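Local coordinates for putative aldolase (Bacteroides vulgatus ATCC 8482, PDB 3DXI), which is of unknown function but, as a putative aldolase related to the HMGL-like family, folds as an eight-stranded parallel TIM barrel, at residues 192-200 with 269-278; 213-221 with 228-236. All coordinates share one frame; numbering follows the deposited sequence.

Contact 1 of 2, residues 192-200 with 269-278; sequences HGHDNLQLG and TNLPYMLSGA
The flat side-chain amide of N196 lies against helix 271-278, at Y273 O and G277, with its end in the neighbourhood of Y273 O and S276 OG. This amide has probably been modelled the wrong way round, but the shape of the packing is clear: CG stands beside its own backbone N (chi1 -69°), and CB is 3.3 Å from Y273 O and 3.9 Å from G277 CA, a close fit where G277 has no side chain to hold N196 off. A hydrogen bond runs from T269 OG1 to N196 O, 2.6 Å, tilted 23° from the carbonyl plane; OG1 trans to the backbone N (chi1 -168°) reaches over to the turn. L197 spreads its two methyls over the helix, CD2 3.8 Å from M274 O and CD1 4.1 Å from A278 CA. A type I turn from D195 to Q198 presents these groups, and D195 OD1 accepts from G200 N. N270 caps the helix start, its OD1 taking Y273 N at 3.0 Å. The loop leaves barrel strand 189-192 at H192, whose NE2 lies in the plane of the H194 imidazole, at its edge, and runs into helix 200-209; helix 271-278, from beyond the barrel, packs on it, with helix 283-290 next to N196, Y273 and S276 and helix 297-302 against L271 and L275.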
loop_
_atom_site.group_PDB
_atom_site.type_symbol
_atom_site.label_atom_id
_atom_site.label_comp_id
_atom_site.label_asym_id
_atom_site.label_seq_id
_atom_site.Cartn_x
_atom_site.Cartn_y
_atom_site.Cartn_z
ATOM N N HIS A 192 1.041 13.564 -7.969
ATOM C CA HIS A 192 0.430 13.543 -6.646
ATOM C C HIS A 192 -0.500 12.334 -6.637
ATOM O O HIS A 192 -1.604 12.378 -7.183
ATOM C CB HIS A 192 -0.361 14.827 -6.374
ATOM C CG HIS A 192 -0.953 14.889 -4.997
ATOM N ND1 HIS A 192 -0.801 15.980 -4.168
ATOM C CD2 HIS A 192 -1.714 14.002 -4.311
ATOM C CE1 HIS A 192 -1.443 15.763 -3.034
ATOM N NE2 HIS A 192 -2.006 14.570 -3.095
ATOM N N GLY A 193 -0.044 11.248 -6.028
ATOM C CA GLY A 193 -0.861 10.056 -6.010
ATOM C C GLY A 193 -1.706 9.896 -4.768
ATOM O O GLY A 193 -1.384 10.438 -3.708
ATOM N N HIS A 194 -2.814 9.177 -4.905
ATOM C CA HIS A 194 -3.675 8.899 -3.765
ATOM C C HIS A 194 -3.512 7.418 -3.455
ATOM O O HIS A 194 -3.124 6.632 -4.330
ATOM C CB HIS A 194 -5.126 9.248 -4.073
ATOM C CG HIS A 194 -5.411 10.717 -4.002
ATOM N ND1 HIS A 194 -6.642 11.253 -4.309
ATOM C CD2 HIS A 194 -4.624 11.759 -3.649
ATOM C CE1 HIS A 194 -6.600 12.564 -4.151
ATOM N NE2 HIS A 194 -5.386 12.897 -3.751
ATOM N N ASP A 195 -3.809 7.037 -2.218
ATOM C CA ASP A 195 -3.610 5.662 -1.789
ATOM C C ASP A 195 -4.827 4.747 -1.729
ATOM O O ASP A 195 -4.825 3.770 -0.975
ATOM C CB ASP A 195 -2.903 5.673 -0.427
ATOM C CG ASP A 195 -1.616 4.873 -0.432
ATOM O OD1 ASP A 195 -0.974 4.793 -1.501
ATOM O OD2 ASP A 195 -1.242 4.332 0.630
ATOM N N ASN A 196 -5.856 5.034 -2.524
ATOM C CA ASN A 196 -7.050 4.193 -2.512
ATOM C C ASN A 196 -6.716 2.723 -2.765
ATOM O O ASN A 196 -7.310 1.836 -2.153
ATOM C CB ASN A 196 -8.068 4.688 -3.543
ATOM C CG ASN A 196 -8.674 6.020 -3.162
ATOM O OD1 ASN A 196 -9.880 6.124 -2.918
ATOM N ND2 ASN A 196 -7.837 7.050 -3.095
ATOM N N LEU A 197 -5.767 2.467 -3.661
ATOM C CA LEU A 197 -5.355 1.097 -3.982
ATOM C C LEU A 197 -3.943 0.813 -3.480
ATOM O O LEU A 197 -3.337 -0.203 -3.830
ATOM C CB LEU A 197 -5.403 0.865 -5.494
ATOM C CG LEU A 197 -6.795 0.859 -6.128
ATOM C CD1 LEU A 197 -6.674 0.687 -7.647
ATOM C CD2 LEU A 197 -7.626 -0.270 -5.512
ATOM N N GLN A 198 -3.430 1.720 -2.657
ATOM C CA GLN A 198 -2.083 1.611 -2.115
ATOM C C GLN A 198 -1.013 1.519 -3.208
ATOM O O GLN A 198 -0.007 0.821 -3.061
ATOM C CB GLN A 198 -1.986 0.425 -1.150
ATOM C CG GLN A 198 -2.699 0.687 0.180
ATOM C CD GLN A 198 -2.526 -0.438 1.182
ATOM O OE1 GLN A 198 -1.731 -1.353 0.972
ATOM N NE2 GLN A 198 -3.256 -0.367 2.287
ATOM N N LEU A 199 -1.240 2.233 -4.308
ATOM C CA LEU A 199 -0.281 2.261 -5.407
ATOM C C LEU A 199 0.495 3.587 -5.384
ATOM O O LEU A 199 1.274 3.882 -6.292
ATOM C CB LEU A 199 -0.996 2.100 -6.754
ATOM C CG LEU A 199 -1.655 0.745 -7.058
ATOM C CD1 LEU A 199 -2.335 0.799 -8.432
ATOM C CD2 LEU A 199 -0.601 -0.357 -7.027
ATOM N N GLY A 200 0.276 4.378 -4.337
ATOM C CA GLY A 200 0.965 5.650 -4.225
ATOM C C GLY A 200 2.477 5.528 -4.333
ATOM O O GLY A 200 3.108 6.252 -5.100
ATOM N N THR A 269 -7.072 3.827 3.311
ATOM C CA THR A 269 -8.039 3.165 2.442
ATOM C C THR A 269 -8.835 2.066 3.153
ATOM O O THR A 269 -8.461 1.605 4.229
ATOM C CB THR A 269 -7.337 2.559 1.201
ATOM O OG1 THR A 269 -8.324 2.171 0.241
ATOM C CG2 THR A 269 -6.520 1.324 1.590
ATOM N N ASN A 270 -9.953 1.683 2.542
ATOM C CA ASN A 270 -10.831 0.637 3.048
ATOM C C ASN A 270 -11.643 0.155 1.847
ATOM O O ASN A 270 -11.489 0.698 0.755
ATOM C CB ASN A 270 -11.747 1.160 4.169
ATOM C CG ASN A 270 -12.401 2.490 3.835
ATOM O OD1 ASN A 270 -12.953 2.678 2.753
ATOM N ND2 ASN A 270 -12.357 3.420 4.788
ATOM N N LEU A 271 -12.509 -0.837 2.033
ATOM C CA LEU A 271 -13.256 -1.372 0.891
ATOM C C LEU A 271 -14.012 -0.318 0.089
ATOM O O LEU A 271 -13.988 -0.349 -1.136
ATOM C CB LEU A 271 -14.200 -2.502 1.322
ATOM C CG LEU A 271 -14.949 -3.181 0.163
ATOM C CD1 LEU A 271 -13.957 -3.612 -0.917
ATOM C CD2 LEU A 271 -15.740 -4.386 0.678
ATOM N N PRO A 272 -14.707 0.615 0.763
ATOM C CA PRO A 272 -15.439 1.657 0.035
ATOM C C PRO A 272 -14.486 2.516 -0.806
ATOM O O PRO A 272 -14.787 2.857 -1.954
ATOM C CB PRO A 272 -16.082 2.468 1.152
ATOM C CG PRO A 272 -16.343 1.434 2.197
ATOM C CD PRO A 272 -15.059 0.638 2.195
ATOM N N TYR A 273 -13.338 2.867 -0.225
ATOM C CA TYR A 273 -12.352 3.679 -0.937
ATOM C C TYR A 273 -11.599 2.880 -1.987
ATOM O O TYR A 273 -11.121 3.444 -2.972
ATOM C CB TYR A 273 -11.376 4.341 0.044
ATOM C CG TYR A 273 -12.050 5.369 0.926
ATOM C CD1 TYR A 273 -13.038 6.202 0.413
ATOM C CD2 TYR A 273 -11.696 5.516 2.263
ATOM C CE1 TYR A 273 -13.664 7.163 1.210
ATOM C CE2 TYR A 273 -12.313 6.475 3.074
ATOM C CZ TYR A 273 -13.298 7.295 2.535
ATOM O OH TYR A 273 -13.919 8.253 3.303
HETATM N N MSE A 274 -11.487 1.571 -1.791
HETATM C CA MSE A 274 -10.818 0.740 -2.789
HETATM C C MSE A 274 -11.734 0.699 -4.006
HETATM O O MSE A 274 -11.278 0.785 -5.149
HETATM C CB MSE A 274 -10.620 -0.692 -2.277
HETATM C CG MSE A 274 -9.525 -0.843 -1.232
HETATM SE SE MSE A 274 -9.569 -2.557 -0.346
HETATM C CE MSE A 274 -8.746 -2.074 1.340
ATOM N N LEU A 275 -13.034 0.550 -3.748
ATOM C CA LEU A 275 -14.026 0.487 -4.818
ATOM C C LEU A 275 -14.067 1.784 -5.618
ATOM O O LEU A 275 -14.121 1.756 -6.843
ATOM C CB LEU A 275 -15.414 0.180 -4.242
ATOM C CG LEU A 275 -15.636 -1.263 -3.767
ATOM C CD1 LEU A 275 -16.900 -1.358 -2.936
ATOM C CD2 LEU A 275 -15.714 -2.185 -4.974
ATOM N N SER A 276 -14.029 2.919 -4.929
ATOM C CA SER A 276 -14.058 4.205 -5.620
ATOM C C SER A 276 -12.788 4.399 -6.440
ATOM O O SER A 276 -12.830 4.937 -7.542
ATOM C CB SER A 276 -14.218 5.363 -4.626
ATOM O OG SER A 276 -13.104 5.489 -3.753
ATOM N N GLY A 277 -11.660 3.949 -5.904
ATOM C CA GLY A 277 -10.405 4.088 -6.616
ATOM C C GLY A 277 -10.339 3.279 -7.900
ATOM O O GLY A 277 -10.047 3.823 -8.966
ATOM N N ALA A 278 -10.619 1.981 -7.804
ATOM C CA ALA A 278 -10.563 1.088 -8.959
ATOM C C ALA A 278 -11.602 1.395 -10.033
ATOM O O ALA A 278 -11.421 1.039 -11.197
ATOM C CB ALA A 278 -10.707 -0.364 -8.506
#

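Contact 2 of 2, residues 213-221 with 228-236; sequences DFIDATITG and NLKMELLLT
A217 CB meets CE of the selenomethionine M231 at 3.9 Å, and CG2 of I215 meets CD2 of L234 at 3.9 Å; A217 CB also lies 3.4 Å from L229 O. Beside these apolar contacts T218 and K230 form a single backbone bridge: T218 N gives to L229 O, and M231 N to T218 O at 2.8 Å, 48° out of the carbonyl plane, with G221 N reaching the same oxygen from the opposite face. G221 O in turn accepts from N228 N. The segments belong to the last beta-alpha unit of the TIM barrel, strand 214-217 leading through the loop 218-230 to helix 231-241. E232 turns back from the first turn of that helix: CG lies between its backbone N and carbonyl carbon (chi1 60°), and a bend at chi2 carries the carboxylate back over the loop, where OE1 accepts from T220 N at 2.9 Å by its syn lone pair. Its side chain touches L251 and I255 of helix 248-265. Further out, a water joins D216 O to L229 N, R105 forms a salt bridge with D216 OD2, and T218 OG1 is bonded to M222 O. E232 and T236 also pack on M274 and L271 of the second subunit.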
loop_
_atom_site.group_PDB
_atom_site.type_symbol
_atom_site.label_atom_id
_atom_site.label_comp_id
_atom_site.label_asym_id
_atom_site.label_seq_id
_atom_site.Cartn_x
_atom_site.Cartn_y
_atom_site.Cartn_z
ATOM N N ASP A 213 9.995 15.405 -12.241
ATOM C CA ASP A 213 10.626 16.487 -11.485
ATOM C C ASP A 213 10.123 16.717 -10.052
ATOM O O ASP A 213 10.891 17.141 -9.185
ATOM C CB ASP A 213 10.474 17.790 -12.278
ATOM C CG ASP A 213 10.920 17.649 -13.728
ATOM O OD1 ASP A 213 12.135 17.728 -13.990
ATOM O OD2 ASP A 213 10.058 17.445 -14.604
ATOM N N PHE A 214 8.844 16.443 -9.809
ATOM C CA PHE A 214 8.229 16.658 -8.495
ATOM C C PHE A 214 7.352 15.497 -8.018
ATOM O O PHE A 214 6.667 14.854 -8.814
ATOM C CB PHE A 214 7.344 17.909 -8.538
ATOM C CG PHE A 214 8.047 19.189 -8.179
ATOM C CD1 PHE A 214 8.058 19.644 -6.862
ATOM C CD2 PHE A 214 8.651 19.969 -9.162
ATOM C CE1 PHE A 214 8.654 20.859 -6.528
ATOM C CE2 PHE A 214 9.255 21.190 -8.841
ATOM C CZ PHE A 214 9.253 21.634 -7.519
ATOM N N ILE A 215 7.373 15.237 -6.713
ATOM C CA ILE A 215 6.519 14.206 -6.122
ATOM C C ILE A 215 5.907 14.776 -4.843
ATOM O O ILE A 215 6.608 15.376 -4.027
ATOM C CB ILE A 215 7.287 12.910 -5.755
ATOM C CG1 ILE A 215 7.784 12.207 -7.019
ATOM C CG2 ILE A 215 6.367 11.970 -4.977
ATOM C CD1 ILE A 215 6.676 11.739 -7.941
ATOM N N ASP A 216 4.597 14.596 -4.700
ATOM C CA ASP A 216 3.832 15.054 -3.538
ATOM C C ASP A 216 3.573 13.887 -2.578
ATOM O O ASP A 216 3.349 12.750 -3.006
ATOM C CB ASP A 216 2.463 15.607 -3.969
ATOM C CG ASP A 216 2.533 17.003 -4.569
ATOM O OD1 ASP A 216 3.632 17.452 -4.971
ATOM O OD2 ASP A 216 1.463 17.647 -4.649
ATOM N N ALA A 217 3.579 14.184 -1.284
ATOM C CA ALA A 217 3.305 13.191 -0.248
ATOM C C ALA A 217 3.007 13.943 1.045
ATOM O O ALA A 217 3.168 15.158 1.100
ATOM C CB ALA A 217 4.499 12.263 -0.066
ATOM N N THR A 218 2.554 13.227 2.072
ATOM C CA THR A 218 2.252 13.837 3.362
ATOM C C THR A 218 2.633 12.873 4.485
ATOM O O THR A 218 2.691 11.662 4.270
ATOM C CB THR A 218 0.744 14.186 3.494
ATOM O OG1 THR A 218 -0.040 12.987 3.432
ATOM C CG2 THR A 218 0.311 15.129 2.375
ATOM N N ILE A 219 2.903 13.412 5.672
ATOM C CA ILE A 219 3.269 12.595 6.827
ATOM C C ILE A 219 2.084 11.699 7.219
ATOM O O ILE A 219 0.983 12.181 7.489
ATOM C CB ILE A 219 3.695 13.492 8.015
ATOM C CG1 ILE A 219 4.953 14.288 7.634
ATOM C CG2 ILE A 219 3.940 12.647 9.260
ATOM C CD1 ILE A 219 6.154 13.427 7.249
ATOM N N THR A 220 2.347 10.392 7.236
ATOM C CA THR A 220 1.381 9.327 7.521
ATOM C C THR A 220 0.293 9.249 6.456
ATOM O O THR A 220 -0.727 8.597 6.657
ATOM C CB THR A 220 0.704 9.445 8.926
ATOM O OG1 THR A 220 -0.125 10.606 8.980
ATOM C CG2 THR A 220 1.752 9.518 10.034
ATOM N N GLY A 221 0.528 9.901 5.317
ATOM C CA GLY A 221 -0.442 9.889 4.229
ATOM C C GLY A 221 -1.692 10.700 4.525
ATOM O O GLY A 221 -2.687 10.614 3.805
ATOM N N ASN A 228 -3.064 10.260 1.012
ATOM C CA ASN A 228 -1.994 10.382 0.026
ATOM C C ASN A 228 -0.862 9.387 0.249
ATOM O O ASN A 228 -0.915 8.545 1.145
ATOM C CB ASN A 228 -1.401 11.794 0.075
ATOM C CG ASN A 228 -2.439 12.873 -0.107
ATOM O OD1 ASN A 228 -2.731 13.634 0.812
ATOM N ND2 ASN A 228 -3.000 12.949 -1.296
ATOM N N LEU A 229 0.161 9.481 -0.591
ATOM C CA LEU A 229 1.328 8.629 -0.446
ATOM C C LEU A 229 1.947 9.045 0.883
ATOM O O LEU A 229 2.041 10.239 1.170
ATOM C CB LEU A 229 2.321 8.900 -1.578
ATOM C CG LEU A 229 3.774 8.458 -1.386
ATOM C CD1 LEU A 229 3.851 6.958 -1.156
ATOM C CD2 LEU A 229 4.569 8.847 -2.614
ATOM N N LYS A 230 2.346 8.071 1.698
ATOM C CA LYS A 230 2.962 8.369 2.988
ATOM C C LYS A 230 4.404 8.814 2.762
ATOM O O LYS A 230 5.228 8.053 2.237
ATOM C CB LYS A 230 2.911 7.137 3.903
ATOM C CG LYS A 230 1.488 6.729 4.257
ATOM C CD LYS A 230 1.427 5.691 5.365
ATOM C CE LYS A 230 1.731 4.300 4.858
ATOM N NZ LYS A 230 0.810 3.328 5.511
HETATM N N MSE A 231 4.698 10.055 3.145
HETATM C CA MSE A 231 6.033 10.608 2.971
HETATM C C MSE A 231 7.092 9.691 3.567
HETATM O O MSE A 231 8.136 9.470 2.959
HETATM C CB MSE A 231 6.118 12.000 3.609
HETATM C CG MSE A 231 7.494 12.652 3.504
HETATM SE SE MSE A 231 8.061 12.954 1.670
HETATM C CE MSE A 231 7.195 14.679 1.383
ATOM N N GLU A 232 6.823 9.147 4.751
ATOM C CA GLU A 232 7.779 8.252 5.402
ATOM C C GLU A 232 8.053 7.010 4.558
ATOM O O GLU A 232 9.156 6.466 4.594
ATOM C CB GLU A 232 7.279 7.825 6.794
ATOM C CG GLU A 232 5.935 7.089 6.782
ATOM C CD GLU A 232 4.768 8.018 7.000
ATOM O OE1 GLU A 232 4.855 9.194 6.582
ATOM O OE2 GLU A 232 3.756 7.572 7.584
ATOM N N LEU A 233 7.053 6.554 3.807
ATOM C CA LEU A 233 7.242 5.373 2.963
ATOM C C LEU A 233 8.120 5.737 1.769
ATOM O O LEU A 233 8.989 4.965 1.364
ATOM C CB LEU A 233 5.899 4.828 2.468
ATOM C CG LEU A 233 5.979 3.569 1.600
ATOM C CD1 LEU A 233 6.784 2.490 2.312
ATOM C CD2 LEU A 233 4.578 3.061 1.306
ATOM N N LEU A 234 7.887 6.919 1.210
ATOM C CA LEU A 234 8.672 7.392 0.073
ATOM C C LEU A 234 10.143 7.514 0.461
ATOM O O LEU A 234 11.011 6.968 -0.215
ATOM C CB LEU A 234 8.159 8.752 -0.403
ATOM C CG LEU A 234 8.928 9.476 -1.511
ATOM C CD1 LEU A 234 8.992 8.616 -2.771
ATOM C CD2 LEU A 234 8.237 10.810 -1.801
ATOM N N LEU A 235 10.409 8.223 1.558
ATOM C CA LEU A 235 11.775 8.435 2.031
ATOM C C LEU A 235 12.476 7.136 2.397
ATOM O O LEU A 235 13.663 6.969 2.124
ATOM C CB LEU A 235 11.793 9.380 3.237
ATOM C CG LEU A 235 11.289 10.801 2.980
ATOM C CD1 LEU A 235 11.441 11.627 4.252
ATOM C CD2 LEU A 235 12.069 11.440 1.837
ATOM N N THR A 236 11.758 6.220 3.034
ATOM C CA THR A 236 12.369 4.946 3.389
ATOM C C THR A 236 12.809 4.214 2.124
ATOM O O THR A 236 13.934 3.725 2.044
ATOM C CB THR A 236 11.398 4.054 4.180
ATOM O OG1 THR A 236 11.177 4.634 5.472
ATOM C CG2 THR A 236 11.981 2.662 4.366
HETATM O O HOH W 1 0.451 12.080 -2.430
#

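Overall arrangement
Both contacts are buried, but contact 2 lies nearer the middle of the chain, its centre about 10 Å from the chain centre against about 15 Å for contact 1. The 68 residues between the two segments of contact 1 contain both segments of contact 2. Contact 2 joins strand and helix of one barrel unit mainly by backbone bonds and apolar side chains; contact 1 sets a helix from beyond the barrel on the loop after the neighbouring strand, with a hydroxyl-to-carbonyl bond and side-chain packing on the helix. The two meet where H192 ND1 lies 2.9 Å from D216 OD2, a probable hydrogen bond, and where G200 packs on L229. Each also touches the second subunit.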